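PDB 3AG7: J domain-containing protein required for chloroplast accumulation response 1 from Arabidopsis thaliana, which is required, through the co-chaperone activity of the C-terminal auxilin-like J domain seen here, for chloroplast photorelocation movement by modulating chloroplast actin filaments. Local coordinates for residues E7-D12 with N81-M85; S23-L29 with L92-W97. The contacts are given in a common frame with arbitrary orientation. Residues are numbered along the deposited sequence.

Interaction 1: residues E7-D12 with N81-M85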
loop_
_atom_site.group_PDB
_atom_site.type_symbol
_atom_site.label_atom_id
_atom_site.label_comp_id
_atom_site.label_asym_id
_atom_site.label_seq_id
_atom_site.Cartn_x
_atom_site.Cartn_y
_atom_site.Cartn_z
ATOM N N GLU A 7 -2.647 -4.083 19.381
ATOM C CA GLU A 7 -3.200 -3.606 18.106
ATOM C C GLU A 7 -2.128 -3.406 17.063
ATOM O O GLU A 7 -2.253 -3.837 15.913
ATOM C CB GLU A 7 -3.969 -2.320 18.362
ATOM C CG GLU A 7 -5.102 -2.550 19.421
ATOM C CD GLU A 7 -4.751 -2.075 20.868
ATOM O OE1 GLU A 7 -4.170 -2.829 21.700
ATOM O OE2 GLU A 7 -5.183 -0.956 21.219
ATOM N N ILE A 8 -1.021 -2.822 17.491
ATOM C CA ILE A 8 0.091 -2.620 16.587
ATOM C C ILE A 8 0.658 -3.977 16.143
ATOM O O ILE A 8 0.953 -4.172 14.955
ATOM C CB ILE A 8 1.174 -1.741 17.219
ATOM C CG1 ILE A 8 0.694 -0.278 17.371
ATOM C CG2 ILE A 8 2.445 -1.805 16.414
ATOM C CD1 ILE A 8 0.453 0.472 15.999
ATOM N N LYS A 9 0.830 -4.924 17.076
ATOM C CA LYS A 9 1.398 -6.229 16.657
ATOM C C LYS A 9 0.480 -6.989 15.706
ATOM O O LYS A 9 0.953 -7.681 14.755
ATOM C CB LYS A 9 1.751 -7.087 17.871
ATOM C CG LYS A 9 3.142 -6.814 18.483
ATOM C CD LYS A 9 3.526 -5.334 18.665
ATOM C CE LYS A 9 5.074 -5.188 18.744
ATOM N NZ LYS A 9 5.477 -3.892 19.379
ATOM N N ASN A 10 -0.822 -6.826 15.915
ATOM C CA ASN A 10 -1.852 -7.382 14.999
ATOM C C ASN A 10 -1.853 -6.774 13.599
ATOM O O ASN A 10 -1.998 -7.481 12.609
ATOM C CB ASN A 10 -3.254 -7.262 15.601
ATOM C CG ASN A 10 -3.496 -8.251 16.727
ATOM O OD1 ASN A 10 -2.832 -9.283 16.824
ATOM N ND2 ASN A 10 -4.471 -7.962 17.555
ATOM N N ILE A 11 -1.622 -5.471 13.533
ATOM C CA ILE A 11 -1.407 -4.771 12.275
ATOM C C ILE A 11 -0.144 -5.277 11.615
ATOM O O ILE A 11 -0.143 -5.571 10.433
ATOM C CB ILE A 11 -1.343 -3.234 12.501
ATOM C CG1 ILE A 11 -2.741 -2.716 12.918
ATOM C CG2 ILE A 11 -0.770 -2.507 11.233
ATOM C CD1 ILE A 11 -2.721 -1.200 13.424
ATOM N N ASP A 12 0.945 -5.365 12.370
ATOM C CA ASP A 12 2.162 -5.952 11.821
ATOM C C ASP A 12 1.900 -7.298 11.182
ATOM O O ASP A 12 2.396 -7.594 10.075
ATOM C CB ASP A 12 3.202 -6.149 12.931
ATOM C CG ASP A 12 3.831 -4.851 13.378
ATOM O OD1 ASP A 12 3.767 -3.859 12.619
ATOM O OD2 ASP A 12 4.442 -4.856 14.477
ATOM N N ASN A 81 -3.180 4.735 14.269
ATOM C CA ASN A 81 -3.000 3.353 13.794
ATOM C C ASN A 81 -3.147 3.263 12.304
ATOM O O ASN A 81 -2.447 2.466 11.661
ATOM C CB ASN A 81 -3.985 2.398 14.502
ATOM C CG ASN A 81 -3.626 2.202 15.977
ATOM O OD1 ASN A 81 -2.559 2.637 16.413
ATOM N ND2 ASN A 81 -4.517 1.551 16.739
ATOM N N GLN A 82 -4.021 4.102 11.728
ATOM C CA GLN A 82 -4.097 4.152 10.268
ATOM C C GLN A 82 -2.745 4.606 9.696
ATOM O O GLN A 82 -2.243 4.031 8.724
ATOM C CB GLN A 82 -5.249 5.055 9.775
ATOM C CG GLN A 82 -6.626 4.352 9.920
ATOM C CD GLN A 82 -7.762 5.257 9.514
ATOM O OE1 GLN A 82 -7.637 6.465 9.616
ATOM N NE2 GLN A 82 -8.886 4.684 9.061
ATOM N N LYS A 83 -2.162 5.621 10.310
ATOM C CA LYS A 83 -0.885 6.143 9.866
ATOM C C LYS A 83 0.212 5.103 10.001
ATOM O O LYS A 83 1.066 4.963 9.124
ATOM C CB LYS A 83 -0.527 7.420 10.625
ATOM C CG LYS A 83 -1.379 8.580 10.083
ATOM C CD LYS A 83 -1.070 9.895 10.739
ATOM C CE LYS A 83 -1.721 10.016 12.091
ATOM N NZ LYS A 83 -1.593 11.437 12.508
ATOM N N TYR A 84 0.241 4.426 11.126
ATOM C CA TYR A 84 1.159 3.303 11.297
ATOM C C TYR A 84 1.020 2.226 10.206
ATOM O O TYR A 84 2.017 1.854 9.562
ATOM C CB TYR A 84 0.988 2.686 12.696
ATOM C CG TYR A 84 1.945 1.554 12.962
ATOM C CD1 TYR A 84 3.214 1.798 13.515
ATOM C CD2 TYR A 84 1.664 0.270 12.530
ATOM C CE1 TYR A 84 4.098 0.737 13.758
ATOM C CE2 TYR A 84 2.518 -0.779 12.784
ATOM C CZ TYR A 84 3.746 -0.546 13.365
ATOM O OH TYR A 84 4.628 -1.599 13.545
ATOM N N MET A 85 -0.204 1.766 9.935
ATOM C CA MET A 85 -0.429 0.745 8.930
ATOM C C MET A 85 0.047 1.255 7.580
ATOM O O MET A 85 0.733 0.536 6.834
ATOM C CB MET A 85 -1.933 0.420 8.871
ATOM C CG MET A 85 -2.241 -1.001 8.597
ATOM S SD MET A 85 -4.022 -1.202 8.550
ATOM C CE MET A 85 -4.216 -1.070 6.778
#
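One aromatic ring can anchor the contact between two roughly parallel helices, and here Y84 supplies it. The axes of the two segments approach to 10.5 Å and cross at -32°, a spacing that side chains must fill. At the start, E7 brushes the contact with CB 4.2 Å from ND2 of N81. One residue on, I8 lays its CD1 over the Y84 ring, 3.7 Å from the centroid and 18° off the normal, a CH-pi contact; its CG2 also lies 3.5 Å from CZ of Y84. The same I8 CD1 is 3.7 Å from OD1 of N81, whose amide is hydrogen-bonded to the backbone of L3 and G1, residues left from the expression tag. The CA-CB bond of I11 points toward helix 80-100; its CG2 lies at the ring edge, 3.9 Å from Y84 CD2 and 3.4 Å from M85 CG, while its CD1 sits 4.0 Å from N81 CB. Finally, D12 OD1 accepts a short 2.6 Å hydrogen bond from Y84 OH, fixing the far end of the ring. This helix-helix contact near the surface fastens N-terminal helix 5-19, probably an addition to the canonical J-domain fold as in auxilin, alongside helix 80-100.

Interaction 2: residues S23-L29 with L92-W97; sequences SGNIRSL and LLQEAW
A turn and a short helix rest against helical segment 92-97. S23 (phi/psi -56/137) and G24 (85/-6) adopt the central-pair angles of a type II turn, the positive phi suiting glycine. The CA atoms of G24 and A96 lie 4.1 Å apart, and A96 CB lies 3.6 Å from G24 C, as small residues permit. N25, with chi1 t, is the N-cap of helix 26-30: its OD1 accepts from S28 N at 2.8 Å. Turn and short helix thus pack on the second member of a J domain's antiparallel helix pair, 54-68 and 80-100. I26 (t, p) sends CD1 to 3.8 Å from L93 CD2 and 3.9 Å from A96 CB. L29 (m, t), its CA-CB bond toward helix 80-100, has CD1 3.7 Å from A96 CB and 4.1 Å from L92 CB, and CB 3.7 Å from L93 CD2. L92 and L93 are both m, t, which brings L93 CD2 against I26 and L29. The W97 CA-CB bond points away, its ring stacking with Y61 on helix 54-68. E95 (t, t) helps hold a bridging water that donates to E95 OE1 (2.7 Å) and L92 O (2.8 Å) and accepts from G24 N (2.8 Å).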
loop_
_atom_site.group_PDB
_atom_site.type_symbol
_atom_site.label_atom_id
_atom_site.label_comp_id
_atom_site.label_asym_id
_atom_site.label_seq_id
_atom_site.Cartn_x
_atom_site.Cartn_y
_atom_site.Cartn_z
ATOM N N SER A 23 6.516 -8.975 -1.915
ATOM C CA SER A 23 7.466 -7.904 -1.709
ATOM C C SER A 23 8.343 -7.679 -2.949
ATOM O O SER A 23 8.727 -8.628 -3.645
ATOM C CB SER A 23 8.295 -8.118 -0.427
ATOM O OG SER A 23 9.509 -8.785 -0.729
ATOM N N GLY A 24 8.550 -6.407 -3.286
ATOM C CA GLY A 24 9.343 -6.012 -4.421
ATOM C C GLY A 24 8.606 -5.986 -5.749
ATOM O O GLY A 24 9.178 -5.614 -6.752
ATOM N N ASN A 25 7.351 -6.434 -5.753
ATOM C CA ASN A 25 6.603 -6.555 -7.002
ATOM C C ASN A 25 5.433 -5.598 -7.034
ATOM O O ASN A 25 4.445 -5.816 -6.343
ATOM C CB ASN A 25 6.096 -7.988 -7.194
ATOM C CG ASN A 25 5.438 -8.163 -8.534
ATOM O OD1 ASN A 25 4.521 -7.426 -8.862
ATOM N ND2 ASN A 25 5.970 -9.067 -9.357
ATOM N N ILE A 26 5.527 -4.542 -7.848
ATOM C CA ILE A 26 4.605 -3.414 -7.652
ATOM C C ILE A 26 3.197 -3.816 -8.053
ATOM O O ILE A 26 2.216 -3.387 -7.434
ATOM C CB ILE A 26 5.053 -2.131 -8.420
ATOM C CG1 ILE A 26 4.246 -0.881 -8.015
ATOM C CG2 ILE A 26 4.872 -2.321 -9.943
ATOM C CD1 ILE A 26 4.210 -0.563 -6.523
ATOM N N ARG A 27 3.084 -4.633 -9.089
ATOM C CA ARG A 27 1.750 -5.062 -9.508
ATOM C C ARG A 27 1.109 -6.000 -8.488
ATOM O O ARG A 27 -0.115 -5.978 -8.272
ATOM C CB ARG A 27 1.843 -5.758 -10.856
ATOM C CG ARG A 27 2.200 -4.822 -11.971
ATOM C CD ARG A 27 2.373 -5.637 -13.245
ATOM N NE ARG A 27 2.724 -4.807 -14.402
ATOM C CZ ARG A 27 3.970 -4.573 -14.802
ATOM N NH1 ARG A 27 5.005 -4.993 -14.075
ATOM N NH2 ARG A 27 4.197 -3.853 -15.903
ATOM N N SER A 28 1.916 -6.866 -7.876
ATOM C CA SER A 28 1.367 -7.778 -6.839
ATOM C C SER A 28 0.755 -7.003 -5.663
ATOM O O SER A 28 -0.313 -7.381 -5.141
ATOM C CB SER A 28 2.458 -8.710 -6.299
ATOM O OG SER A 28 2.904 -9.646 -7.287
ATOM N N LEU A 29 1.437 -5.938 -5.257
ATOM C CA LEU A 29 0.940 -5.064 -4.167
ATOM C C LEU A 29 -0.242 -4.224 -4.640
ATOM O O LEU A 29 -1.289 -4.240 -4.006
ATOM C CB LEU A 29 2.038 -4.141 -3.662
ATOM C CG LEU A 29 3.286 -4.847 -3.104
ATOM C CD1 LEU A 29 4.376 -3.802 -2.832
ATOM C CD2 LEU A 29 2.973 -5.712 -1.830
ATOM N N LEU A 92 6.633 -0.735 1.602
ATOM C CA LEU A 92 6.617 -1.845 0.633
ATOM C C LEU A 92 6.411 -1.322 -0.759
ATOM O O LEU A 92 7.118 -1.725 -1.675
ATOM C CB LEU A 92 5.542 -2.869 0.978
ATOM C CG LEU A 92 5.789 -3.665 2.263
ATOM C CD1 LEU A 92 4.485 -4.234 2.800
ATOM C CD2 LEU A 92 6.825 -4.771 2.046
ATOM N N LEU A 93 5.481 -0.378 -0.900
ATOM C CA LEU A 93 5.163 0.197 -2.213
ATOM C C LEU A 93 6.390 0.906 -2.788
ATOM O O LEU A 93 6.734 0.714 -3.970
ATOM C CB LEU A 93 3.961 1.146 -2.117
ATOM C CG LEU A 93 2.623 0.420 -1.998
ATOM C CD1 LEU A 93 1.484 1.434 -1.932
ATOM C CD2 LEU A 93 2.348 -0.525 -3.176
ATOM N N GLN A 94 7.078 1.700 -1.961
ATOM C CA GLN A 94 8.231 2.448 -2.477
ATOM C C GLN A 94 9.337 1.525 -2.964
ATOM O O GLN A 94 10.015 1.824 -3.948
ATOM C CB GLN A 94 8.783 3.391 -1.408
ATOM C CG GLN A 94 7.910 4.555 -1.128
ATOM C CD GLN A 94 8.723 5.821 -0.946
ATOM O OE1 GLN A 94 9.192 6.122 0.154
ATOM N NE2 GLN A 94 8.911 6.569 -2.045
ATOM N N GLU A 95 9.577 0.454 -2.216
ATOM C CA GLU A 95 10.649 -0.507 -2.524
ATOM C C GLU A 95 10.270 -1.155 -3.846
ATOM O O GLU A 95 11.129 -1.385 -4.701
ATOM C CB GLU A 95 10.721 -1.555 -1.385
ATOM C CG GLU A 95 11.656 -2.804 -1.615
ATOM C CD GLU A 95 11.345 -4.145 -0.794
ATOM O OE1 GLU A 95 10.330 -4.337 -0.003
ATOM O OE2 GLU A 95 12.183 -5.071 -0.995
ATOM N N ALA A 96 8.964 -1.445 -4.020
ATOM C CA ALA A 96 8.536 -2.110 -5.252
ATOM C C ALA A 96 8.551 -1.190 -6.462
ATOM O O ALA A 96 8.883 -1.626 -7.570
ATOM C CB ALA A 96 7.135 -2.755 -5.059
ATOM N N TRP A 97 8.203 0.079 -6.258
ATOM C CA TRP A 97 8.284 1.126 -7.288
ATOM C C TRP A 97 9.703 1.296 -7.815
ATOM O O TRP A 97 9.960 1.347 -9.036
ATOM C CB TRP A 97 7.799 2.436 -6.661
ATOM C CG TRP A 97 7.950 3.677 -7.518
ATOM C CD1 TRP A 97 8.745 4.760 -7.258
ATOM C CD2 TRP A 97 7.231 3.995 -8.726
ATOM N NE1 TRP A 97 8.587 5.718 -8.235
ATOM C CE2 TRP A 97 7.657 5.282 -9.136
ATOM C CE3 TRP A 97 6.266 3.325 -9.492
ATOM C CZ2 TRP A 97 7.146 5.916 -10.276
ATOM C CZ3 TRP A 97 5.776 3.945 -10.647
ATOM C CH2 TRP A 97 6.228 5.223 -11.024
HETATM O O HOH W 1 8.041 -4.350 -1.497
#

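Overall arrangement
Both interactions draw on helix 80-100, whose successive parts receive successive pieces of the N-terminal region: 81-85 meets helix 5-19, and 92-97 meets the turn and helix that follow it. Their centres are 19 Å apart and their nearest atoms about 7 Å, so they do not touch. The centre of interaction 1 lies about 13 Å from the centre of the chain, that of interaction 2 about 8 Å. Helix 5-19 spans the gap, since its I15 and S19 touch L92. Along the chain both N-terminal segments come before both parts of helix 80-100. The His-Pro-Asp motif, through which J domains engage Hsp70, lies where helix 54-68 gives way to helix 70-75, in neither contact.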